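Binary enterotoxin of Clostridium perfringens component a (Clostridium perfringens, PDB 5WTZ) probably transfers ADP-ribose from NAD+ to actin as the enzymatic component of a binary, iota-like clostridial enterotoxin. Local coordinates at residues I57-Y66 and Y401-G409; N134-M145 and L178-K189. All blocks are in the same frame, centred on the assembly; numbering follows the deposited sequence.

Contact 1 of 2, residues I57-Y66 and Y401-G409; sequences IKKKFALDNY and YYDESSLGG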
loop_
_atom_site.group_PDB
_atom_site.type_symbol
_atom_site.label_atom_id
_atom_site.label_comp_id
_atom_site.label_asym_id
_atom_site.label_seq_id
_atom_site.Cartn_x
_atom_site.Cartn_y
_atom_site.Cartn_z
ATOM N N ILE A 57 9.617 1.611 5.038
ATOM C CA ILE A 57 8.923 0.332 4.944
ATOM C C ILE A 57 9.245 -0.594 6.122
ATOM O O ILE A 57 8.320 -1.110 6.781
ATOM C CB ILE A 57 9.260 -0.357 3.607
ATOM C CG1 ILE A 57 8.648 0.464 2.467
ATOM C CG2 ILE A 57 8.749 -1.789 3.599
ATOM C CD1 ILE A 57 8.964 -0.044 1.061
ATOM N N LYS A 58 10.537 -0.797 6.385
ATOM C CA LYS A 58 11.017 -1.532 7.560
ATOM C C LYS A 58 10.313 -1.060 8.822
ATOM O O LYS A 58 9.786 -1.861 9.605
ATOM C CB LYS A 58 12.531 -1.352 7.746
ATOM C CG LYS A 58 13.422 -2.058 6.741
ATOM C CD LYS A 58 14.872 -1.630 6.955
ATOM C CE LYS A 58 15.810 -2.327 5.984
ATOM N NZ LYS A 58 15.892 -3.784 6.272
ATOM N N LYS A 59 10.310 0.257 9.018
ATOM C CA LYS A 59 9.855 0.837 10.266
ATOM C C LYS A 59 8.361 0.627 10.469
ATOM O O LYS A 59 7.925 0.243 11.551
ATOM C CB LYS A 59 10.179 2.331 10.315
ATOM C CG LYS A 59 9.838 2.993 11.638
ATOM C CD LYS A 59 9.907 4.507 11.513
ATOM C CE LYS A 59 9.493 5.201 12.815
ATOM N NZ LYS A 59 10.285 4.708 13.969
ATOM N N LYS A 60 7.571 0.878 9.433
ATOM C CA LYS A 60 6.128 0.834 9.607
ATOM C C LYS A 60 5.605 -0.596 9.745
ATOM O O LYS A 60 4.545 -0.804 10.330
ATOM C CB LYS A 60 5.422 1.563 8.461
ATOM C CG LYS A 60 5.517 0.947 7.093
ATOM C CD LYS A 60 5.034 1.996 6.099
ATOM C CE LYS A 60 4.714 1.440 4.734
ATOM N NZ LYS A 60 4.378 2.587 3.823
ATOM N N PHE A 61 6.349 -1.578 9.245
ATOM C CA PHE A 61 5.921 -2.973 9.405
ATOM C C PHE A 61 6.574 -3.688 10.599
ATOM O O PHE A 61 6.265 -4.847 10.876
ATOM C CB PHE A 61 6.199 -3.752 8.129
ATOM C CG PHE A 61 5.275 -3.404 6.997
ATOM C CD1 PHE A 61 3.937 -3.750 7.057
ATOM C CD2 PHE A 61 5.747 -2.720 5.883
ATOM C CE1 PHE A 61 3.064 -3.429 6.021
ATOM C CE2 PHE A 61 4.879 -2.396 4.838
ATOM C CZ PHE A 61 3.537 -2.757 4.916
ATOM N N ALA A 62 7.473 -3.003 11.300
ATOM C CA ALA A 62 8.198 -3.597 12.423
ATOM C C ALA A 62 7.325 -3.872 13.643
ATOM O O ALA A 62 6.182 -3.387 13.762
ATOM C CB ALA A 62 9.358 -2.699 12.831
ATOM N N LEU A 63 7.891 -4.631 14.579
ATOM C CA LEU A 63 7.290 -4.826 15.883
ATOM C C LEU A 63 7.282 -3.509 16.640
ATOM O O LEU A 63 8.024 -2.592 16.300
ATOM C CB LEU A 63 8.040 -5.887 16.685
ATOM C CG LEU A 63 7.927 -7.318 16.169
ATOM C CD1 LEU A 63 9.069 -8.145 16.734
ATOM C CD2 LEU A 63 6.583 -7.896 16.583
ATOM N N ASP A 64 6.460 -3.436 17.680
ATOM C CA ASP A 64 6.203 -2.180 18.387
ATOM C C ASP A 64 7.420 -1.518 19.020
ATOM O O ASP A 64 7.530 -0.294 18.986
ATOM C CB ASP A 64 5.139 -2.400 19.462
ATOM C CG ASP A 64 3.767 -2.643 18.871
ATOM O OD1 ASP A 64 3.687 -2.967 17.664
ATOM O OD2 ASP A 64 2.768 -2.493 19.605
ATOM N N ASN A 65 8.323 -2.300 19.605
ATOM C CA ASN A 65 9.462 -1.699 20.287
ATOM C C ASN A 65 10.746 -1.920 19.521
ATOM O O ASN A 65 11.834 -2.016 20.083
ATOM C CB ASN A 65 9.588 -2.216 21.718
ATOM C CG ASN A 65 8.415 -1.800 22.580
ATOM O OD1 ASN A 65 7.890 -2.593 23.362
ATOM N ND2 ASN A 65 7.949 -0.570 22.382
ATOM N N TYR A 66 10.581 -2.017 18.210
ATOM C CA TYR A 66 11.661 -1.866 17.257
ATOM C C TYR A 66 12.093 -0.407 17.278
ATOM O O TYR A 66 11.300 0.475 16.938
ATOM C CB TYR A 66 11.163 -2.292 15.882
ATOM C CG TYR A 66 12.036 -2.002 14.697
ATOM C CD1 TYR A 66 12.913 -2.959 14.215
ATOM C CD2 TYR A 66 11.921 -0.803 14.000
ATOM C CE1 TYR A 66 13.686 -2.716 13.101
ATOM C CE2 TYR A 66 12.685 -0.554 12.873
ATOM C CZ TYR A 66 13.566 -1.512 12.430
ATOM O OH TYR A 66 14.337 -1.275 11.315
ATOM N N TYR A 401 10.613 -6.882 1.174
ATOM C CA TYR A 401 11.581 -6.112 1.955
ATOM C C TYR A 401 12.248 -7.044 2.942
ATOM O O TYR A 401 11.774 -8.150 3.179
ATOM C CB TYR A 401 10.925 -4.921 2.667
ATOM C CG TYR A 401 10.383 -5.219 4.049
ATOM C CD1 TYR A 401 9.157 -5.839 4.202
ATOM C CD2 TYR A 401 11.102 -4.867 5.203
ATOM C CE1 TYR A 401 8.637 -6.107 5.473
ATOM C CE2 TYR A 401 10.595 -5.142 6.476
ATOM C CZ TYR A 401 9.361 -5.758 6.593
ATOM O OH TYR A 401 8.843 -6.042 7.836
ATOM N N TYR A 402 13.358 -6.602 3.498
ATOM C CA TYR A 402 14.113 -7.442 4.406
ATOM C C TYR A 402 13.867 -7.045 5.854
ATOM O O TYR A 402 14.256 -5.958 6.275
ATOM C CB TYR A 402 15.606 -7.372 4.080
ATOM C CG TYR A 402 16.435 -8.265 4.966
ATOM C CD1 TYR A 402 16.385 -9.652 4.834
ATOM C CD2 TYR A 402 17.242 -7.730 5.956
ATOM C CE1 TYR A 402 17.140 -10.478 5.654
ATOM C CE2 TYR A 402 18.007 -8.549 6.780
ATOM C CZ TYR A 402 17.951 -9.918 6.628
ATOM O OH TYR A 402 18.713 -10.716 7.457
ATOM N N ASP A 403 13.195 -7.924 6.596
ATOM C CA ASP A 403 13.036 -7.762 8.043
ATOM C C ASP A 403 14.295 -8.268 8.718
ATOM O O ASP A 403 14.498 -9.479 8.839
ATOM C CB ASP A 403 11.804 -8.521 8.563
ATOM C CG ASP A 403 11.518 -8.248 10.050
ATOM O OD1 ASP A 403 12.381 -7.674 10.753
ATOM O OD2 ASP A 403 10.417 -8.607 10.517
ATOM N N GLU A 404 15.127 -7.335 9.172
ATOM C CA GLU A 404 16.444 -7.657 9.711
ATOM C C GLU A 404 16.391 -8.030 11.183
ATOM O O GLU A 404 17.391 -8.444 11.764
ATOM C CB GLU A 404 17.404 -6.473 9.514
ATOM C CG GLU A 404 17.203 -5.292 10.474
ATOM C CD GLU A 404 16.012 -4.405 10.119
ATOM O OE1 GLU A 404 15.513 -4.468 8.972
ATOM O OE2 GLU A 404 15.571 -3.635 11.000
ATOM N N SER A 405 15.221 -7.875 11.787
ATOM C CA SER A 405 15.084 -8.077 13.226
ATOM C C SER A 405 15.129 -9.554 13.607
ATOM O O SER A 405 14.654 -10.436 12.864
ATOM C CB SER A 405 13.781 -7.446 13.740
ATOM O OG SER A 405 12.646 -8.193 13.342
ATOM N N SER A 406 15.689 -9.804 14.784
ATOM C CA SER A 406 15.755 -11.137 15.353
ATOM C C SER A 406 14.363 -11.715 15.589
ATOM O O SER A 406 14.076 -12.843 15.189
ATOM C CB SER A 406 16.543 -11.114 16.660
ATOM O OG SER A 406 16.720 -12.426 17.166
ATOM N N LEU A 407 13.483 -10.947 16.223
ATOM C CA LEU A 407 12.147 -11.453 16.512
ATOM C C LEU A 407 11.301 -11.566 15.243
ATOM O O LEU A 407 10.368 -12.365 15.166
ATOM C CB LEU A 407 11.452 -10.558 17.538
ATOM C CG LEU A 407 12.036 -10.562 18.951
ATOM C CD1 LEU A 407 11.264 -9.600 19.834
ATOM C CD2 LEU A 407 11.998 -11.960 19.536
ATOM N N GLY A 408 11.639 -10.770 14.236
ATOM C CA GLY A 408 10.917 -10.779 12.975
ATOM C C GLY A 408 11.346 -11.925 12.080
ATOM O O GLY A 408 10.664 -12.251 11.113
ATOM N N GLY A 409 12.487 -12.528 12.397
ATOM C CA GLY A 409 12.939 -13.718 11.692
ATOM C C GLY A 409 14.119 -13.569 10.744
ATOM O O GLY A 409 14.471 -14.530 10.055
HETATM O O HOH W 1 10.050 -4.554 9.763
HETATM O O HOH W 2 7.554 -7.534 9.667
#
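Helix 36-61, from the N-terminal ADP-ribosyltransferase-like half of the chain, packs its last turn and the loop after it against the end of strand 391-403 in the NAD-binding half, making this an interdomain helix-on-sheet contact; the short axes approach to 9.0 Å at 53°. Y401 carries its apolar part. The methyl CG2 of I57 lies over one face of the Y401 ring, 4.2 Å from the centroid and 26° off the normal, a CH-pi contact, while CB of F61 meets the phenol end. Two waters extend that end: one joins Y401 OH to the carbonyl of K58, the other to F61 O and the D403 carboxylate. On the polar side K58 bends at its last torsion (chi4 -68°), which brings NZ to both Y402 O, in the carbonyl plane at 2.7 Å, and the anti side of E404 OE1, well out of the carboxylate plane, a salt bridge. E404 is thus held through both oxygens, because Y66 OH donates to the syn side of OE2. An Asx turn, S405 N to D403 OD1, shapes the loop that follows, and K413 binds the other oxygen of D403. F61 O also receives R300, an NADH-binding residue. Farther out, L63 CD1 presses on L407 CB at 3.5 Å, tighter than usual carbon contact, the two side chains crossing at about a right angle.

Contact 2 of 2, residues N134-M145 and L178-K189; sequences NFIQDGFKDVTM and LRVLIDQGYSLK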
loop_
_atom_site.group_PDB
_atom_site.type_symbol
_atom_site.label_atom_id
_atom_site.label_comp_id
_atom_site.label_asym_id
_atom_site.label_seq_id
_atom_site.Cartn_x
_atom_site.Cartn_y
_atom_site.Cartn_z
ATOM N N ASN A 134 -6.050 0.677 -6.565
ATOM C CA ASN A 134 -5.296 1.796 -6.023
ATOM C C ASN A 134 -3.912 1.294 -5.651
ATOM O O ASN A 134 -3.791 0.396 -4.805
ATOM C CB ASN A 134 -5.992 2.405 -4.805
ATOM C CG ASN A 134 -7.315 3.088 -5.151
ATOM O OD1 ASN A 134 -7.532 3.534 -6.276
ATOM N ND2 ASN A 134 -8.193 3.185 -4.168
ATOM N N PHE A 135 -2.879 1.837 -6.307
ATOM C CA PHE A 135 -1.503 1.377 -6.106
ATOM C C PHE A 135 -0.805 2.196 -5.029
ATOM O O PHE A 135 -0.422 3.350 -5.239
ATOM C CB PHE A 135 -0.698 1.431 -7.416
ATOM C CG PHE A 135 -1.106 0.376 -8.420
ATOM C CD1 PHE A 135 -0.671 -0.938 -8.287
ATOM C CD2 PHE A 135 -1.958 0.694 -9.474
ATOM C CE1 PHE A 135 -1.065 -1.921 -9.209
ATOM C CE2 PHE A 135 -2.355 -0.279 -10.400
ATOM C CZ PHE A 135 -1.901 -1.580 -10.266
ATOM N N ILE A 136 -0.649 1.589 -3.863
ATOM C CA ILE A 136 -0.043 2.266 -2.731
ATOM C C ILE A 136 1.417 2.601 -3.023
ATOM O O ILE A 136 2.194 1.751 -3.460
ATOM C CB ILE A 136 -0.186 1.402 -1.428
ATOM C CG1 ILE A 136 -1.665 1.338 -1.019
ATOM C CG2 ILE A 136 0.662 1.976 -0.301
ATOM C CD1 ILE A 136 -1.956 0.356 0.114
ATOM N N GLN A 137 1.796 3.850 -2.771
ATOM C CA GLN A 137 3.167 4.292 -3.002
ATOM C C GLN A 137 3.934 4.463 -1.691
ATOM O O GLN A 137 3.705 5.424 -0.950
ATOM C CB GLN A 137 3.161 5.604 -3.789
ATOM C CG GLN A 137 2.318 5.534 -5.058
ATOM C CD GLN A 137 2.892 4.583 -6.087
ATOM O OE1 GLN A 137 4.082 4.653 -6.419
ATOM N NE2 GLN A 137 2.054 3.710 -6.622
ATOM N N ASP A 138 4.861 3.540 -1.421
ATOM C CA ASP A 138 5.640 3.560 -0.179
ATOM C C ASP A 138 6.732 4.623 -0.192
ATOM O O ASP A 138 7.328 4.901 -1.228
ATOM C CB ASP A 138 6.272 2.203 0.087
ATOM C CG ASP A 138 5.240 1.150 0.359
ATOM O OD1 ASP A 138 4.590 1.246 1.418
ATOM O OD2 ASP A 138 5.074 0.260 -0.488
ATOM N N GLY A 139 7.003 5.197 0.973
ATOM C CA GLY A 139 8.040 6.207 1.096
ATOM C C GLY A 139 7.685 7.530 0.438
ATOM O O GLY A 139 6.529 7.772 0.076
ATOM N N PHE A 140 8.681 8.398 0.308
ATOM C CA PHE A 140 8.526 9.641 -0.432
ATOM C C PHE A 140 8.722 9.350 -1.912
ATOM O O PHE A 140 9.446 8.428 -2.290
ATOM C CB PHE A 140 9.520 10.707 0.045
ATOM C CG PHE A 140 9.446 10.985 1.517
ATOM C CD1 PHE A 140 8.521 11.874 2.022
ATOM C CD2 PHE A 140 10.294 10.332 2.400
ATOM C CE1 PHE A 140 8.445 12.109 3.390
ATOM C CE2 PHE A 140 10.222 10.563 3.758
ATOM C CZ PHE A 140 9.298 11.454 4.256
ATOM N N LYS A 141 8.069 10.135 -2.752
ATOM C CA LYS A 141 8.162 9.937 -4.185
ATOM C C LYS A 141 8.632 11.224 -4.843
ATOM O O LYS A 141 7.934 12.230 -4.816
ATOM C CB LYS A 141 6.805 9.491 -4.752
ATOM C CG LYS A 141 6.792 9.282 -6.264
ATOM C CD LYS A 141 7.939 8.387 -6.716
ATOM C CE LYS A 141 7.724 7.883 -8.143
ATOM N NZ LYS A 141 8.774 6.908 -8.568
ATOM N N ASP A 142 9.829 11.202 -5.416
ATOM C CA ASP A 142 10.310 12.368 -6.128
ATOM C C ASP A 142 10.094 12.162 -7.613
ATOM O O ASP A 142 10.217 11.042 -8.118
ATOM C CB ASP A 142 11.775 12.659 -5.804
ATOM C CG ASP A 142 12.677 11.452 -5.986
ATOM O OD1 ASP A 142 12.725 10.588 -5.079
ATOM O OD2 ASP A 142 13.357 11.386 -7.032
ATOM N N VAL A 143 9.730 13.245 -8.292
ATOM C CA VAL A 143 9.343 13.206 -9.695
ATOM C C VAL A 143 9.868 14.413 -10.455
ATOM O O VAL A 143 10.493 15.295 -9.866
ATOM C CB VAL A 143 7.815 13.158 -9.841
ATOM C CG1 VAL A 143 7.280 11.861 -9.280
ATOM C CG2 VAL A 143 7.188 14.343 -9.130
ATOM N N THR A 144 9.595 14.461 -11.755
ATOM C CA THR A 144 10.026 15.584 -12.584
ATOM C C THR A 144 8.826 16.372 -13.124
ATOM O O THR A 144 7.701 15.866 -13.161
ATOM C CB THR A 144 10.916 15.107 -13.746
ATOM O OG1 THR A 144 10.152 14.300 -14.647
ATOM C CG2 THR A 144 12.057 14.280 -13.212
ATOM N N MET A 145 9.072 17.615 -13.536
ATOM C CA MET A 145 7.999 18.546 -13.892
ATOM C C MET A 145 7.544 18.464 -15.340
ATOM O O MET A 145 6.500 19.008 -15.697
ATOM C CB MET A 145 8.438 19.981 -13.611
ATOM C CG MET A 145 8.800 20.219 -12.172
ATOM S SD MET A 145 9.427 21.873 -11.857
ATOM C CE MET A 145 10.262 21.518 -10.301
ATOM N N LEU A 178 14.723 20.432 -12.452
ATOM C CA LEU A 178 14.472 20.284 -11.016
ATOM C C LEU A 178 13.389 19.267 -10.668
ATOM O O LEU A 178 12.442 19.058 -11.433
ATOM C CB LEU A 178 14.059 21.617 -10.432
ATOM C CG LEU A 178 15.251 22.511 -10.177
ATOM C CD1 LEU A 178 14.720 23.892 -10.297
ATOM C CD2 LEU A 178 15.829 22.261 -8.800
ATOM N N ARG A 179 13.513 18.670 -9.488
ATOM C CA ARG A 179 12.603 17.602 -9.068
ATOM C C ARG A 179 11.531 18.064 -8.079
ATOM O O ARG A 179 11.623 19.129 -7.469
ATOM C CB ARG A 179 13.398 16.447 -8.453
ATOM C CG ARG A 179 14.576 16.009 -9.294
ATOM C CD ARG A 179 15.230 14.747 -8.744
ATOM N NE ARG A 179 14.298 13.625 -8.714
ATOM C CZ ARG A 179 13.903 12.962 -9.795
ATOM N NH1 ARG A 179 14.361 13.309 -10.987
ATOM N NH2 ARG A 179 13.051 11.953 -9.687
ATOM N N VAL A 180 10.509 17.235 -7.938
ATOM C CA VAL A 180 9.413 17.508 -7.034
ATOM C C VAL A 180 9.314 16.388 -6.009
ATOM O O VAL A 180 9.216 15.221 -6.360
ATOM C CB VAL A 180 8.083 17.649 -7.801
ATOM C CG1 VAL A 180 6.910 17.758 -6.828
ATOM C CG2 VAL A 180 8.149 18.851 -8.744
ATOM N N LEU A 181 9.352 16.748 -4.738
ATOM C CA LEU A 181 9.341 15.758 -3.684
ATOM C C LEU A 181 7.952 15.680 -3.048
ATOM O O LEU A 181 7.478 16.638 -2.440
ATOM C CB LEU A 181 10.419 16.096 -2.649
ATOM C CG LEU A 181 10.654 15.178 -1.451
ATOM C CD1 LEU A 181 10.731 13.727 -1.857
ATOM C CD2 LEU A 181 11.925 15.604 -0.734
ATOM N N ILE A 182 7.295 14.538 -3.217
ATOM C CA ILE A 182 5.941 14.357 -2.702
ATOM C C ILE A 182 5.940 13.623 -1.362
ATOM O O ILE A 182 6.644 12.627 -1.187
ATOM C CB ILE A 182 5.061 13.567 -3.691
ATOM C CG1 ILE A 182 5.150 14.172 -5.092
ATOM C CG2 ILE A 182 3.620 13.518 -3.199
ATOM C CD1 ILE A 182 4.749 13.208 -6.185
ATOM N N ASP A 183 5.139 14.122 -0.425
ATOM C CA ASP A 183 4.991 13.510 0.896
ATOM C C ASP A 183 4.600 12.020 0.867
ATOM O O ASP A 183 4.077 11.505 -0.129
ATOM C CB ASP A 183 3.952 14.301 1.695
ATOM C CG ASP A 183 4.144 14.179 3.190
ATOM O OD1 ASP A 183 5.154 13.577 3.607
ATOM O OD2 ASP A 183 3.291 14.701 3.945
ATOM N N GLN A 184 4.873 11.339 1.977
ATOM C CA GLN A 184 4.439 9.969 2.198
ATOM C C GLN A 184 2.925 9.890 2.320
ATOM O O GLN A 184 2.274 10.898 2.593
ATOM C CB GLN A 184 5.067 9.399 3.474
ATOM C CG GLN A 184 6.476 8.859 3.344
ATOM C CD GLN A 184 6.879 8.047 4.564
ATOM O OE1 GLN A 184 7.027 6.826 4.492
ATOM N NE2 GLN A 184 7.046 8.721 5.696
ATOM N N GLY A 185 2.377 8.692 2.117
ATOM C CA GLY A 185 0.982 8.411 2.414
ATOM C C GLY A 185 0.017 8.343 1.244
ATOM O O GLY A 185 -1.187 8.184 1.442
ATOM N N TYR A 186 0.521 8.439 0.019
ATOM C CA TYR A 186 -0.385 8.477 -1.124
ATOM C C TYR A 186 -0.416 7.193 -1.934
ATOM O O TYR A 186 0.425 6.298 -1.779
ATOM C CB TYR A 186 -0.023 9.657 -2.041
ATOM C CG TYR A 186 -0.188 10.994 -1.370
ATOM C CD1 TYR A 186 -1.426 11.628 -1.329
ATOM C CD2 TYR A 186 0.888 11.621 -0.756
ATOM C CE1 TYR A 186 -1.582 12.850 -0.704
ATOM C CE2 TYR A 186 0.741 12.846 -0.125
ATOM C CZ TYR A 186 -0.495 13.455 -0.103
ATOM O OH TYR A 186 -0.646 14.672 0.519
ATOM N N SER A 187 -1.414 7.121 -2.808
ATOM C CA SER A 187 -1.549 6.027 -3.747
ATOM C C SER A 187 -1.826 6.557 -5.161
ATOM O O SER A 187 -2.201 7.716 -5.346
ATOM C CB SER A 187 -2.675 5.084 -3.313
ATOM O OG SER A 187 -2.573 4.744 -1.929
ATOM N N LEU A 188 -1.643 5.683 -6.141
ATOM C CA LEU A 188 -1.886 5.990 -7.540
ATOM C C LEU A 188 -3.143 5.297 -8.053
ATOM O O LEU A 188 -3.310 4.082 -7.888
ATOM C CB LEU A 188 -0.661 5.574 -8.366
ATOM C CG LEU A 188 -0.588 5.791 -9.874
ATOM C CD1 LEU A 188 0.867 5.770 -10.279
ATOM C CD2 LEU A 188 -1.354 4.714 -10.634
ATOM N N LYS A 189 -4.009 6.068 -8.702
ATOM C CA LYS A 189 -5.221 5.547 -9.340
ATOM C C LYS A 189 -5.225 5.900 -10.816
ATOM O O LYS A 189 -5.287 7.088 -11.181
ATOM C CB LYS A 189 -6.466 6.115 -8.669
ATOM C CG LYS A 189 -7.764 5.610 -9.252
ATOM C CD LYS A 189 -8.949 6.299 -8.618
ATOM C CE LYS A 189 -10.252 5.651 -9.075
ATOM N NZ LYS A 189 -11.416 6.394 -8.550
HETATM O O HOH W 3 3.086 8.538 -1.238
HETATM O O HOH W 4 4.251 6.552 1.388
HETATM O O HOH W 5 6.421 4.547 3.586
#
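R179 holds D142 across two antiparallel strands: both donors, NE and NH2 of R179, come to the single oxygen D142 OD2, at 3.0 and 2.7 Å, from its anti side, tilted out of the carboxylate plane to opposite faces. The planes of the two groups stand 72° apart, so this salt bridge is not a flat, two-oxygen pairing. Y45 OH binds the other oxygen, OD1, and T144 CG2 touches NH1. The backbone beneath is a regular ladder. K141-I182 and V143-V180 are hydrogen-bonded pairs, and D142-L181 between them is non-hydrogen-bonded. On the face of V143, V180 and I182, a chi1 of -66° turns V143 CG2 onto V180 CB, 3.7 Å away. M145, extended beyond CG, brings CE to V180 CG2.

Where the chain turns from this ladder to a second one, F140 and Q184 pack together. CG of Q184 sits over the centre of the F140 ring, 3.8 Å from the centroid and 9° off the normal, a CH-pi contact, while I182 O lies at the ring edge in plane. One water accepts from Y186 N and another from G185 N; Q137 O competes for the protons of both, and G139 O for those of the second. The second ladder pairs F135 with L188, whose N donates to F135 O.

Strand 134-136 thereby edges the five-stranded sheet beside strand 187-198, whereas 141-144 edges a three-stranded antiparallel sheet completed by 168-171. Helix 36-61 packs on L181 through I42 and Y45, and helix 16-31 meets M145 through A19 and A23, and L178 through A23 and K24.

Overall arrangement
Contact 1 joins the two ADP-ribosyltransferase-like halves of the chain, whereas contact 2 lies wholly in the N-terminal half, within the sequence that separates the segments of contact 1. Their centres are about 23 Å apart, yet they meet at helix 36-61: K60 NZ forms a salt bridge with D138 OD1 at 2.8 Å, and I57 CD1 packs on D138 CB at 3.6 Å. D138 also pairs with R361 of the C-terminal half, so the link itself spans the interface. Contact 1 is the one near the NAD site: the F61 side chain lies about 4 Å from that of R300 and about 11 Å from the bound NAD. Contact 2 is remote from the NAD pocket and is structural packing of the N-terminal half.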